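Local atomic coordinates of guanine nucleotide exchange factor SRM1 (Saccharomyces cerevisiae, PDB entry 3OF7), a protein that promotes the exchange of GDP for GTP on the small GTPases GSP1 and GSP2, binds chromatin and controls RNA metabolism and nuclear transport. Residues I206-F218 with V259-A271. Residues are numbered along the deposited sequence; the frame is centred on the assembly and turned at random.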
# COMPACT_ATOMS: atom_id res chain seq x y z
N ILE A 206 -19.16 -0.45 4.83
CA ILE A 206 -17.88 -0.43 4.12
C ILE A 206 -17.11 -1.70 4.49
O ILE A 206 -17.07 -2.09 5.66
CB ILE A 206 -17.07 0.83 4.48
CG1 ILE A 206 -17.88 2.10 4.15
CG2 ILE A 206 -15.69 0.82 3.76
CD1 ILE A 206 -18.46 2.12 2.71
N VAL A 207 -16.53 -2.36 3.49
CA VAL A 207 -15.86 -3.65 3.67
C VAL A 207 -14.35 -3.62 3.39
O VAL A 207 -13.60 -4.48 3.87
CB VAL A 207 -16.53 -4.77 2.83
CG1 VAL A 207 -18.01 -4.91 3.21
CG2 VAL A 207 -16.37 -4.52 1.32
N GLN A 208 -13.90 -2.63 2.61
CA GLN A 208 -12.49 -2.56 2.21
C GLN A 208 -12.03 -1.14 1.89
O GLN A 208 -12.80 -0.33 1.37
CB GLN A 208 -12.21 -3.46 1.01
CG GLN A 208 -10.72 -3.76 0.81
CD GLN A 208 -10.39 -4.31 -0.56
OE1 GLN A 208 -11.23 -4.37 -1.45
NE2 GLN A 208 -9.13 -4.71 -0.73
N LEU A 209 -10.77 -0.86 2.21
CA LEU A 209 -10.14 0.43 1.90
C LEU A 209 -9.03 0.25 0.87
O LEU A 209 -8.43 -0.82 0.79
CB LEU A 209 -9.55 1.04 3.18
CG LEU A 209 -10.39 1.03 4.46
CD1 LEU A 209 -9.57 1.54 5.64
CD2 LEU A 209 -11.66 1.88 4.31
N ALA A 210 -8.76 1.30 0.09
CA ALA A 210 -7.57 1.32 -0.78
C ALA A 210 -6.98 2.74 -0.82
O ALA A 210 -7.53 3.61 -1.51
CB ALA A 210 -7.90 0.82 -2.19
N PRO A 211 -5.87 2.97 -0.08
CA PRO A 211 -5.26 4.30 -0.04
C PRO A 211 -4.36 4.61 -1.24
O PRO A 211 -3.64 3.74 -1.73
CB PRO A 211 -4.41 4.26 1.23
CG PRO A 211 -4.06 2.81 1.41
CD PRO A 211 -5.24 2.03 0.87
N GLY A 212 -4.43 5.84 -1.72
CA GLY A 212 -3.48 6.30 -2.72
C GLY A 212 -2.49 7.26 -2.10
O GLY A 212 -2.15 7.14 -0.92
N LYS A 213 -2.04 8.24 -2.88
CA LYS A 213 -1.15 9.28 -2.38
C LYS A 213 -1.94 10.37 -1.65
O LYS A 213 -1.63 10.71 -0.52
CB LYS A 213 -0.34 9.90 -3.53
CG LYS A 213 0.54 11.07 -3.12
CD LYS A 213 1.12 11.77 -4.35
CE LYS A 213 2.01 12.94 -3.94
NZ LYS A 213 3.31 12.50 -3.36
N ASP A 214 -2.95 10.92 -2.32
CA ASP A 214 -3.79 11.96 -1.72
C ASP A 214 -5.28 11.75 -2.04
O ASP A 214 -6.04 12.70 -2.24
CB ASP A 214 -3.31 13.37 -2.11
CG ASP A 214 -2.13 13.83 -1.28
OD1 ASP A 214 -2.24 13.91 -0.04
OD2 ASP A 214 -1.07 14.14 -1.89
N HIS A 215 -5.66 10.48 -2.07
CA HIS A 215 -7.05 10.07 -2.18
C HIS A 215 -7.16 8.70 -1.53
O HIS A 215 -6.15 8.00 -1.35
CB HIS A 215 -7.47 9.95 -3.65
CG HIS A 215 -6.82 8.81 -4.36
ND1 HIS A 215 -7.43 7.57 -4.49
CD2 HIS A 215 -5.61 8.69 -4.94
CE1 HIS A 215 -6.62 6.75 -5.13
NE2 HIS A 215 -5.51 7.41 -5.42
N ILE A 216 -8.38 8.30 -1.22
CA ILE A 216 -8.64 6.97 -0.71
C ILE A 216 -9.93 6.44 -1.36
O ILE A 216 -10.87 7.21 -1.62
CB ILE A 216 -8.68 6.97 0.86
CG1 ILE A 216 -8.94 5.56 1.42
CG2 ILE A 216 -9.69 8.02 1.39
CD1 ILE A 216 -8.75 5.46 2.94
N LEU A 217 -9.94 5.15 -1.65
CA LEU A 217 -11.11 4.46 -2.18
C LEU A 217 -11.74 3.61 -1.08
O LEU A 217 -11.05 3.13 -0.19
CB LEU A 217 -10.71 3.56 -3.35
CG LEU A 217 -9.96 4.15 -4.55
CD1 LEU A 217 -9.72 3.07 -5.55
CD2 LEU A 217 -10.77 5.29 -5.18
N PHE A 218 -13.07 3.45 -1.15
CA PHE A 218 -13.83 2.59 -0.24
C PHE A 218 -14.70 1.66 -1.08
O PHE A 218 -15.18 2.04 -2.15
CB PHE A 218 -14.77 3.40 0.68
CG PHE A 218 -14.10 4.49 1.49
CD1 PHE A 218 -13.65 4.24 2.79
CD2 PHE A 218 -13.94 5.77 0.97
CE1 PHE A 218 -13.05 5.24 3.56
CE2 PHE A 218 -13.33 6.78 1.73
CZ PHE A 218 -12.88 6.52 3.02
N VAL A 259 -18.20 -4.51 -7.74
CA VAL A 259 -16.77 -4.71 -7.46
C VAL A 259 -16.56 -5.55 -6.19
O VAL A 259 -17.26 -5.35 -5.21
CB VAL A 259 -16.05 -3.35 -7.34
CG1 VAL A 259 -14.59 -3.53 -6.89
CG2 VAL A 259 -16.11 -2.61 -8.67
N LYS A 260 -15.61 -6.48 -6.23
CA LYS A 260 -15.32 -7.31 -5.06
C LYS A 260 -13.97 -7.01 -4.42
O LYS A 260 -13.69 -7.46 -3.31
CB LYS A 260 -15.45 -8.81 -5.38
CG LYS A 260 -14.49 -9.36 -6.43
CD LYS A 260 -14.37 -10.87 -6.27
CE LYS A 260 -13.45 -11.48 -7.31
NZ LYS A 260 -14.10 -11.54 -8.64
N TYR A 261 -13.13 -6.24 -5.11
CA TYR A 261 -11.81 -5.91 -4.60
C TYR A 261 -11.32 -4.60 -5.20
O TYR A 261 -11.43 -4.38 -6.40
CB TYR A 261 -10.83 -7.04 -4.92
CG TYR A 261 -9.37 -6.76 -4.58
CD1 TYR A 261 -8.89 -6.92 -3.28
CD2 TYR A 261 -8.47 -6.36 -5.57
CE1 TYR A 261 -7.54 -6.66 -2.97
CE2 TYR A 261 -7.13 -6.10 -5.28
CZ TYR A 261 -6.67 -6.26 -3.97
OH TYR A 261 -5.35 -6.01 -3.68
N ILE A 262 -10.77 -3.75 -4.35
CA ILE A 262 -10.17 -2.49 -4.80
C ILE A 262 -8.70 -2.40 -4.38
O ILE A 262 -8.31 -2.94 -3.34
CB ILE A 262 -10.95 -1.25 -4.30
CG1 ILE A 262 -11.18 -1.32 -2.79
CG2 ILE A 262 -12.30 -1.10 -5.05
CD1 ILE A 262 -11.62 0.01 -2.17
N ALA A 263 -7.90 -1.73 -5.20
CA ALA A 263 -6.51 -1.45 -4.86
C ALA A 263 -6.17 -0.13 -5.50
O ALA A 263 -6.82 0.28 -6.48
CB ALA A 263 -5.60 -2.55 -5.38
N SER A 264 -5.15 0.55 -4.98
CA SER A 264 -4.78 1.86 -5.48
C SER A 264 -3.27 2.04 -5.50
O SER A 264 -2.58 1.63 -4.57
CB SER A 264 -5.44 2.94 -4.61
OG SER A 264 -5.26 4.22 -5.19
N GLY A 265 -2.77 2.62 -6.59
CA GLY A 265 -1.45 3.24 -6.61
C GLY A 265 -1.56 4.67 -6.11
O GLY A 265 -2.57 5.05 -5.50
N GLU A 266 -0.54 5.49 -6.37
CA GLU A 266 -0.55 6.85 -5.86
C GLU A 266 -1.68 7.69 -6.48
O GLU A 266 -2.48 8.30 -5.76
CB GLU A 266 0.82 7.51 -6.05
CG GLU A 266 1.87 6.89 -5.14
CD GLU A 266 3.13 7.72 -4.98
OE1 GLU A 266 3.21 8.85 -5.51
OE2 GLU A 266 4.05 7.22 -4.30
N ASN A 267 -1.74 7.68 -7.81
CA ASN A 267 -2.71 8.48 -8.56
C ASN A 267 -3.48 7.67 -9.60
O ASN A 267 -4.11 8.22 -10.51
CB ASN A 267 -2.00 9.67 -9.22
CG ASN A 267 -1.36 10.60 -8.22
OD1 ASN A 267 -1.99 11.03 -7.25
ND2 ASN A 267 -0.08 10.92 -8.44
N HIS A 268 -3.42 6.34 -9.47
CA HIS A 268 -4.20 5.44 -10.32
C HIS A 268 -4.77 4.32 -9.47
O HIS A 268 -4.29 4.07 -8.36
CB HIS A 268 -3.36 4.89 -11.48
CG HIS A 268 -2.19 4.06 -11.06
ND1 HIS A 268 -2.09 2.71 -11.34
CD2 HIS A 268 -1.06 4.38 -10.38
CE1 HIS A 268 -0.96 2.24 -10.86
NE2 HIS A 268 -0.32 3.23 -10.27
N CYS A 269 -5.79 3.65 -9.99
CA CYS A 269 -6.62 2.78 -9.17
C CYS A 269 -7.03 1.52 -9.91
O CYS A 269 -7.03 1.49 -11.14
CB CYS A 269 -7.87 3.53 -8.72
SG CYS A 269 -7.56 5.14 -7.97
N PHE A 270 -7.41 0.50 -9.15
CA PHE A 270 -7.85 -0.77 -9.69
C PHE A 270 -9.12 -1.24 -9.02
O PHE A 270 -9.32 -1.03 -7.81
CB PHE A 270 -6.77 -1.84 -9.50
CG PHE A 270 -5.56 -1.60 -10.32
CD1 PHE A 270 -5.48 -2.09 -11.62
CD2 PHE A 270 -4.49 -0.86 -9.81
CE1 PHE A 270 -4.36 -1.86 -12.39
CE2 PHE A 270 -3.37 -0.63 -10.58
CZ PHE A 270 -3.30 -1.12 -11.87
N ALA A 271 -9.98 -1.88 -9.81
CA ALA A 271 -11.16 -2.54 -9.28
C ALA A 271 -11.35 -3.88 -9.99
O ALA A 271 -11.20 -3.97 -11.21
CB ALA A 271 -12.39 -1.67 -9.43
O HOH W 1 -6.64 -2.12 -1.32
O HOH W 2 -2.70 1.23 -1.52
O HOH W 3 5.21 10.40 -4.55
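With CG of Q208 trans to the backbone N (chi1 -163°) and the chain running on extended, its amide reaches strand 261-264, where OE1 accepts a hydrogen bond from I262 N at 3.0 Å; I262 in turn folds CG1 between its own N and carbonyl carbon (chi1 51°), turning the chain toward the first blade. The pair illustrates how neighbouring blades of the RCC1 seven-bladed beta-propeller join: the first strands of two successive four-stranded sheets, 206-211 and 261-264, run nearly parallel, 18° apart, joined by side chains, water and a single backbone hydrogen bond at the turns rather than by a continuous ladder. I262 CD1 lies 3.8 Å from A210 CB and also touches L217 CB. L217 CD1 rests on C269 CB at 3.7 Å. Next to this apolar layer the Q208 amide slants past the Y261 ring, and Q208 NE2 is hydrogen-bonded to Y23 OH. One water donates to both L209 O and I262 O across the seam. At the hairpin turns K213 and E266 pack CB against CB; in the modelled conformer K213 NZ forms a salt bridge with D157 and shares a water with E266 OE1, while E266 OE2 is hydrogen-bonded to S386. Between the turns, K213 N donates a hydrogen bond to E266 O at 2.9 Å, in the carbonyl plane on a lone pair.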